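Local coordinates for protein caprin-1 (Homo sapiens, PDB 4WBE) that binds mRNAs to regulate their transport, translation and/or stability, and plays an essential role in forming cytoplasmic stress granules, at residues A[46-51]-A[105-109]; A[57-61]-A[93-97]. One frame throughout, in Å; residues are numbered along the deposited sequence.

Contact 1: residues A[46-51]-A[105-109]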
ATOM      1  N   ILE A  46     -15.983  14.580 -12.927  1.00 36.58           N
ATOM      2  CA  ILE A  46     -15.780  13.318 -12.233  1.00 32.51           C
ATOM      3  C   ILE A  46     -15.886  13.548 -10.723  1.00 32.41           C
ATOM      4  O   ILE A  46     -16.501  12.754 -10.011  1.00 32.57           O
ATOM      5  CB  ILE A  46     -14.461  12.638 -12.635  1.00 32.12           C
ATOM      6  CG1 ILE A  46     -14.445  12.417 -14.149  1.00 30.81           C
ATOM      7  CG2 ILE A  46     -14.297  11.301 -11.909  1.00 29.92           C
ATOM      8  CD1 ILE A  46     -13.089  12.057 -14.713  1.00 30.46           C
ATOM      9  N   LEU A  47     -15.280  14.636 -10.245  1.00 38.59           N
ATOM     10  CA  LEU A  47     -15.328  15.000  -8.830  1.00 40.53           C
ATOM     11  C   LEU A  47     -15.778  16.444  -8.639  1.00 43.11           C
ATOM     12  O   LEU A  47     -15.480  17.304  -9.462  1.00 48.81           O
ATOM     13  CB  LEU A  47     -13.942  14.843  -8.194  1.00 38.87           C
ATOM     14  CG  LEU A  47     -13.349  13.448  -8.066  1.00 40.25           C
ATOM     15  CD1 LEU A  47     -12.034  13.497  -7.301  1.00 40.34           C
ATOM     16  CD2 LEU A  47     -14.326  12.522  -7.373  1.00 40.89           C
ATOM     17  N   SER A  48     -16.510  16.702  -7.560  1.00 37.22           N
ATOM     18  CA  SER A  48     -16.745  18.068  -7.117  1.00 37.56           C
ATOM     19  C   SER A  48     -15.549  18.457  -6.264  1.00 41.19           C
ATOM     20  O   SER A  48     -14.773  17.591  -5.855  1.00 36.95           O
ATOM     21  CB  SER A  48     -18.024  18.155  -6.280  1.00 39.12           C
ATOM     22  OG  SER A  48     -17.868  17.485  -5.045  1.00 35.24           O
ATOM     23  N   GLU A  49     -15.396  19.749  -5.996  1.00 43.61           N
ATOM     24  CA  GLU A  49     -14.317  20.216  -5.136  1.00 43.71           C
ATOM     25  C   GLU A  49     -14.504  19.655  -3.728  1.00 39.38           C
ATOM     26  O   GLU A  49     -13.537  19.368  -3.024  1.00 38.14           O
ATOM     27  CB  GLU A  49     -14.280  21.747  -5.113  1.00 48.30           C
ATOM     28  CG  GLU A  49     -13.219  22.357  -4.200  1.00 49.87           C
ATOM     29  CD  GLU A  49     -11.793  22.015  -4.604  1.00 52.94           C
ATOM     30  OE1 GLU A  49     -11.427  22.224  -5.779  1.00 53.36           O
ATOM     31  OE2 GLU A  49     -11.025  21.560  -3.730  1.00 53.18           O
ATOM     32  N   GLU A  50     -15.763  19.500  -3.342  1.00 32.62           N
ATOM     33  CA  GLU A  50     -16.132  18.978  -2.035  1.00 37.26           C
ATOM     34  C   GLU A  50     -15.690  17.524  -1.882  1.00 35.91           C
ATOM     35  O   GLU A  50     -15.138  17.135  -0.850  1.00 33.86           O
ATOM     36  CB  GLU A  50     -17.643  19.101  -1.828  1.00 43.67           C
ATOM     37  CG  GLU A  50     -18.203  20.511  -2.057  1.00 56.47           C
ATOM     38  CD  GLU A  50     -18.401  20.854  -3.532  1.00 62.96           C
ATOM     39  OE1 GLU A  50     -19.438  20.466  -4.109  1.00 64.73           O
ATOM     40  OE2 GLU A  50     -17.513  21.513  -4.112  1.00 62.77           O
ATOM     41  N   GLU A  51     -15.951  16.716  -2.904  1.00 34.30           N
ATOM     42  CA  GLU A  51     -15.536  15.324  -2.882  1.00 32.64           C
ATOM     43  C   GLU A  51     -14.021  15.217  -2.904  1.00 32.67           C
ATOM     44  O   GLU A  51     -13.441  14.341  -2.270  1.00 30.61           O
ATOM     45  CB  GLU A  51     -16.149  14.565  -4.054  1.00 29.32           C
ATOM     46  CG  GLU A  51     -17.647  14.394  -3.935  1.00 32.21           C
ATOM     47  CD  GLU A  51     -18.266  13.912  -5.221  1.00 35.00           C
ATOM     48  OE1 GLU A  51     -17.674  14.157  -6.294  1.00 35.97           O
ATOM     49  OE2 GLU A  51     -19.333  13.268  -5.161  1.00 36.62           O
ATOM     50  N   ILE A 105     -17.241   7.465  -4.078  1.00 18.85           N
ATOM     51  CA  ILE A 105     -16.373   8.437  -4.737  1.00 20.54           C
ATOM     52  C   ILE A 105     -15.198   7.774  -5.451  1.00 19.57           C
ATOM     53  O   ILE A 105     -14.929   8.067  -6.617  1.00 19.60           O
ATOM     54  CB  ILE A 105     -15.845   9.495  -3.741  1.00 21.88           C
ATOM     55  CG1 ILE A 105     -17.004  10.330  -3.190  1.00 27.77           C
ATOM     56  CG2 ILE A 105     -14.843  10.410  -4.412  1.00 22.35           C
ATOM     57  CD1 ILE A 105     -16.606  11.282  -2.057  1.00 28.69           C
ATOM     58  N   VAL A 106     -14.494   6.896  -4.742  1.00 21.71           N
ATOM     59  CA  VAL A 106     -13.346   6.186  -5.303  1.00 16.82           C
ATOM     60  C   VAL A 106     -13.748   5.357  -6.523  1.00 17.62           C
ATOM     61  O   VAL A 106     -13.047   5.341  -7.539  1.00 16.04           O
ATOM     62  CB  VAL A 106     -12.669   5.273  -4.246  1.00 18.23           C
ATOM     63  CG1 VAL A 106     -11.645   4.365  -4.904  1.00 11.08           C
ATOM     64  CG2 VAL A 106     -11.996   6.115  -3.170  1.00 17.84           C
ATOM     65  N   GLU A 107     -14.879   4.667  -6.417  1.00 16.84           N
ATOM     66  CA  GLU A 107     -15.392   3.890  -7.542  1.00 18.70           C
ATOM     67  C   GLU A 107     -15.620   4.753  -8.785  1.00 19.44           C
ATOM     68  O   GLU A 107     -15.279   4.349  -9.899  1.00 18.41           O
ATOM     69  CB  GLU A 107     -16.696   3.186  -7.168  1.00 16.99           C
ATOM     70  CG  GLU A 107     -16.525   1.972  -6.266  1.00 19.77           C
ATOM     71  CD  GLU A 107     -17.855   1.463  -5.753  1.00 22.34           C
ATOM     72  OE1 GLU A 107     -18.722   2.301  -5.437  1.00 30.10           O
ATOM     73  OE2 GLU A 107     -18.039   0.234  -5.683  1.00 27.13           O
ATOM     74  N   ARG A 108     -16.196   5.936  -8.601  1.00 22.86           N
ATOM     75  CA  ARG A 108     -16.437   6.818  -9.739  1.00 26.43           C
ATOM     76  C   ARG A 108     -15.125   7.279 -10.371  1.00 24.93           C
ATOM     77  O   ARG A 108     -15.028   7.395 -11.597  1.00 25.22           O
ATOM     78  CB  ARG A 108     -17.330   8.014  -9.380  1.00 33.51           C
ATOM     79  CG  ARG A 108     -18.814   7.671  -9.267  1.00 37.90           C
ATOM     80  CD  ARG A 108     -19.683   8.927  -9.223  1.00 44.80           C
ATOM     81  NE  ARG A 108     -19.472   9.731  -8.025  1.00 45.09           N
ATOM     82  CZ  ARG A 108     -18.832  10.896  -8.029  1.00 50.82           C
ATOM     83  NH1 ARG A 108     -18.354  11.391  -9.162  1.00 56.26           N
ATOM     84  NH2 ARG A 108     -18.675  11.568  -6.903  1.00 46.65           N
ATOM     85  N   VAL A 109     -14.122   7.544  -9.536  1.00 21.69           N
ATOM     86  CA  VAL A 109     -12.798   7.911 -10.035  1.00 16.10           C
ATOM     87  C   VAL A 109     -12.158   6.760 -10.822  1.00 15.88           C
ATOM     88  O   VAL A 109     -11.714   6.957 -11.959  1.00 17.86           O
ATOM     89  CB  VAL A 109     -11.856   8.349  -8.894  1.00 15.65           C
ATOM     90  CG1 VAL A 109     -10.457   8.605  -9.432  1.00 13.14           C
ATOM     91  CG2 VAL A 109     -12.385   9.601  -8.223  1.00 19.78           C
TER
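Residues 105-109, within helix 99-111, meet the N-terminal end of a second helix, begun at Glu-49, and the loop leading into it; together they bury 311 Å². Ile-105 opens the contact, its CA-to-CB bond pointing toward the loop and helix start. Its CG2 lies 3.7 Å from Leu-47 CD2, and its CD1 packs 3.8 Å from Glu-51 CG, so the aliphatic part of the glutamate serves as apolar surface. One helical turn on, Arg-108 supplies the polar half of the contact. Its NH1 donates a very short hydrogen bond to the backbone carbonyl Ile-46 O (2.5 Å), while NH2 forms a salt bridge with Glu-51, 2.5 Å from OE2 and 2.8 Å from OE1. Ile-46 O and Glu-51 OE2 lie at the edge of the guanidinium, near its plane. Glu-51 also belongs to a capping box: its OE1 accepts from Ser-48 N (3.1 Å), and Ser-48 OG, at the N-cap, accepts from Glu-51 N (3.0 Å). The carboxylate that completes the capping box thus also ties the start of its helix to the neighbouring one. Val-109 closes the apolar side, its CG2 3.6 Å from Leu-47 CD2 and 4.5 Å from Ile-46 CG2, so Leu-47 CD2 packs against residues one turn apart. In the mostly helical Caprin-1 dimerization domain, this contact joins the start of helix 49-62 to helix 99-111. Leu-37 of helix 31-39 backs Ile-46 and Leu-47, and Val-24 of the long helix 2-27 packs on Val-109.

Contact 2: residues A[57-61]-A[93-97]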
ATOM      1  N   GLU A  57      -8.627  14.650   2.899  1.00 21.61           N
ATOM      2  CA  GLU A  57      -8.696  14.290   4.312  1.00 25.10           C
ATOM      3  C   GLU A  57      -8.440  12.804   4.530  1.00 23.43           C
ATOM      4  O   GLU A  57      -7.727  12.428   5.457  1.00 23.90           O
ATOM      5  CB  GLU A  57     -10.031  14.716   4.929  1.00 27.62           C
ATOM      6  CG  GLU A  57     -10.177  16.222   5.036  1.00 36.97           C
ATOM      7  CD  GLU A  57      -9.066  16.819   5.886  1.00 42.70           C
ATOM      8  OE1 GLU A  57      -8.853  16.321   7.011  1.00 43.39           O
ATOM      9  OE2 GLU A  57      -8.400  17.773   5.432  1.00 44.55           O
ATOM     10  N   PHE A  58      -9.029  11.965   3.681  1.00 27.07           N
ATOM     11  CA  PHE A  58      -8.822  10.527   3.783  1.00 21.69           C
ATOM     12  C   PHE A  58      -7.363  10.175   3.525  1.00 22.21           C
ATOM     13  O   PHE A  58      -6.805   9.283   4.180  1.00 20.79           O
ATOM     14  CB  PHE A  58      -9.719   9.766   2.806  1.00 20.89           C
ATOM     15  CG  PHE A  58      -9.711   8.274   3.018  1.00 17.27           C
ATOM     16  CD1 PHE A  58     -10.409   7.706   4.075  1.00 19.75           C
ATOM     17  CD2 PHE A  58      -8.994   7.443   2.168  1.00 17.90           C
ATOM     18  CE1 PHE A  58     -10.404   6.331   4.279  1.00 18.42           C
ATOM     19  CE2 PHE A  58      -8.983   6.065   2.362  1.00 16.14           C
ATOM     20  CZ  PHE A  58      -9.686   5.509   3.418  1.00 17.38           C
ATOM     21  N   TYR A  59      -6.757  10.882   2.571  1.00 23.40           N
ATOM     22  CA  TYR A  59      -5.353  10.686   2.232  1.00 20.72           C
ATOM     23  C   TYR A  59      -4.458  10.810   3.461  1.00 22.53           C
ATOM     24  O   TYR A  59      -3.553  10.004   3.660  1.00 19.59           O
ATOM     25  CB  TYR A  59      -4.918  11.743   1.214  1.00 22.73           C
ATOM     26  CG  TYR A  59      -3.450  11.671   0.846  1.00 26.58           C
ATOM     27  CD1 TYR A  59      -2.894  10.517   0.313  1.00 21.83           C
ATOM     28  CD2 TYR A  59      -2.605  12.750   1.107  1.00 30.54           C
ATOM     29  CE1 TYR A  59      -1.540  10.455  -0.009  1.00 23.19           C
ATOM     30  CE2 TYR A  59      -1.254  12.698   0.803  1.00 29.70           C
ATOM     31  CZ  TYR A  59      -0.727  11.547   0.247  1.00 29.32           C
ATOM     32  OH  TYR A  59       0.615  11.496  -0.055  1.00 29.74           O
ATOM     33  N   LYS A  60      -4.727  11.821   4.284  1.00 17.81           N
ATOM     34  CA  LYS A  60      -3.974  12.048   5.513  1.00 24.27           C
ATOM     35  C   LYS A  60      -4.095  10.867   6.482  1.00 23.83           C
ATOM     36  O   LYS A  60      -3.149  10.533   7.190  1.00 20.36           O
ATOM     37  CB  LYS A  60      -4.432  13.354   6.184  1.00 25.75           C
ATOM     38  CG  LYS A  60      -4.311  14.572   5.282  1.00 30.62           C
ATOM     39  CD  LYS A  60      -4.317  15.883   6.076  1.00 32.67           C
ATOM     40  CE  LYS A  60      -5.646  16.114   6.767  1.00 33.56           C
ATOM     41  NZ  LYS A  60      -5.821  17.527   7.202  1.00 36.64           N
ATOM     42  N   LEU A  61      -5.270  10.245   6.509  1.00 20.96           N
ATOM     43  CA  LEU A  61      -5.538   9.135   7.420  1.00 20.94           C
ATOM     44  C   LEU A  61      -4.842   7.841   7.028  1.00 20.77           C
ATOM     45  O   LEU A  61      -4.434   7.063   7.890  1.00 19.86           O
ATOM     46  CB  LEU A  61      -7.041   8.889   7.510  1.00 20.81           C
ATOM     47  CG  LEU A  61      -7.848  10.080   8.032  1.00 23.75           C
ATOM     48  CD1 LEU A  61      -9.312   9.708   8.115  1.00 27.19           C
ATOM     49  CD2 LEU A  61      -7.314  10.527   9.396  1.00 24.81           C
ATOM     50  N   PRO A  93     -18.562   6.469  10.560  1.00 28.37           N
ATOM     51  CA  PRO A  93     -18.137   7.852  10.330  1.00 29.65           C
ATOM     52  C   PRO A  93     -16.639   7.990  10.062  1.00 26.49           C
ATOM     53  O   PRO A  93     -15.827   7.300  10.675  1.00 27.09           O
ATOM     54  CB  PRO A  93     -18.515   8.543  11.648  1.00 31.07           C
ATOM     55  CG  PRO A  93     -18.431   7.446  12.666  1.00 30.89           C
ATOM     56  CD  PRO A  93     -18.980   6.246  11.958  1.00 31.78           C
ATOM     57  N   VAL A  94     -16.304   8.879   9.130  1.00 28.67           N
ATOM     58  CA  VAL A  94     -14.926   9.258   8.826  1.00 27.17           C
ATOM     59  C   VAL A  94     -14.986  10.520   7.963  1.00 27.68           C
ATOM     60  O   VAL A  94     -15.845  10.624   7.084  1.00 32.06           O
ATOM     61  CB  VAL A  94     -14.139   8.116   8.101  1.00 24.96           C
ATOM     62  CG1 VAL A  94     -14.814   7.720   6.794  1.00 20.76           C
ATOM     63  CG2 VAL A  94     -12.693   8.529   7.846  1.00 23.01           C
ATOM     64  N   CYS A  95     -14.105  11.483   8.230  1.00 33.52           N
ATOM     65  CA  CYS A  95     -14.025  12.709   7.426  1.00 38.46           C
ATOM     66  C   CYS A  95     -15.344  13.469   7.332  1.00 42.11           C
ATOM     67  O   CYS A  95     -15.635  14.091   6.309  1.00 44.65           O
ATOM     68  CB  CYS A  95     -13.534  12.391   6.012  1.00 39.53           C
ATOM     69  SG  CYS A  95     -11.912  11.625   5.961  1.00 32.36           S
ATOM     70  N   GLY A  96     -16.149  13.405   8.388  1.00 29.62           N
ATOM     71  CA  GLY A  96     -17.435  14.077   8.391  1.00 33.52           C
ATOM     72  C   GLY A  96     -18.455  13.402   7.487  1.00 37.61           C
ATOM     73  O   GLY A  96     -19.549  13.928   7.270  1.00 39.80           O
ATOM     74  N   THR A  97     -18.107  12.228   6.968  1.00 36.14           N
ATOM     75  CA  THR A  97     -19.027  11.459   6.136  1.00 30.16           C
ATOM     76  C   THR A  97     -18.933   9.981   6.521  1.00 29.54           C
ATOM     77  O   THR A  97     -18.688   9.657   7.684  1.00 31.41           O
ATOM     78  CB  THR A  97     -18.754  11.676   4.624  1.00 35.88           C
ATOM     79  OG1 THR A  97     -19.606  10.831   3.839  1.00 37.23           O
ATOM     80  CG2 THR A  97     -17.296  11.398   4.285  1.00 33.24           C
TER
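Residues 57-61 are a length of continuous helix, whereas 93-97 reverse direction in a type I' beta turn from Val-94 to Thr-97. The turn is closed by two backbone hydrogen bonds, Val-94 N to Thr-97 O (2.9 Å) and Thr-97 N to Val-94 O (2.8 Å), the pattern of a tight beta hairpin. Cys-95 and Gly-96 hold its two corners with positive phi, and the CA atoms of Cys-95 and Glu-57 are 6.4 Å apart. Cys-95 SG reaches the helix, lying 3.8 Å from Glu-57 CB, 3.7 Å from Phe-58 N and 3.9 Å from Leu-61 CD1. Val-94 CG2 sits 3.6 Å from Leu-61 CD1 and, more loosely, 4.5 Å from Phe-58 CD1 at the ring edge. The contact thus sets hairpin 93-94/97-98, just before helix 99-111, against the later part of helix 49-62; Tyr-99 and Leu-102 touch both Phe-58 and Val-94. Thiol and hydrocarbon packing joins hairpin to helix, with no polar bond between them; the Glu-57 OE2 to Lys-60 NZ salt bridge (3.1 Å) lies within the helix.

Helix 49-62 takes part in both contacts, its first turn in contact 1 and its last turns in contact 2. Their centres are 14 Å apart and they do not touch. Helix 99-111 links them further: it supplies one side of contact 1, and its Tyr-99 and Leu-102 pack on Val-94 and Phe-58 of contact 2. Both are partly buried: Leu-47, Ile-105 and Val-109 in contact 1 and Phe-58 and Val-94 in contact 2 are buried, while Arg-108 and Glu-57 are exposed. Contact 1, the larger, adds an interhelical salt bridge and a hydrogen bond to a loop carbonyl. Contact 2 is a smaller apolar patch, and its salt bridge stays within the helix.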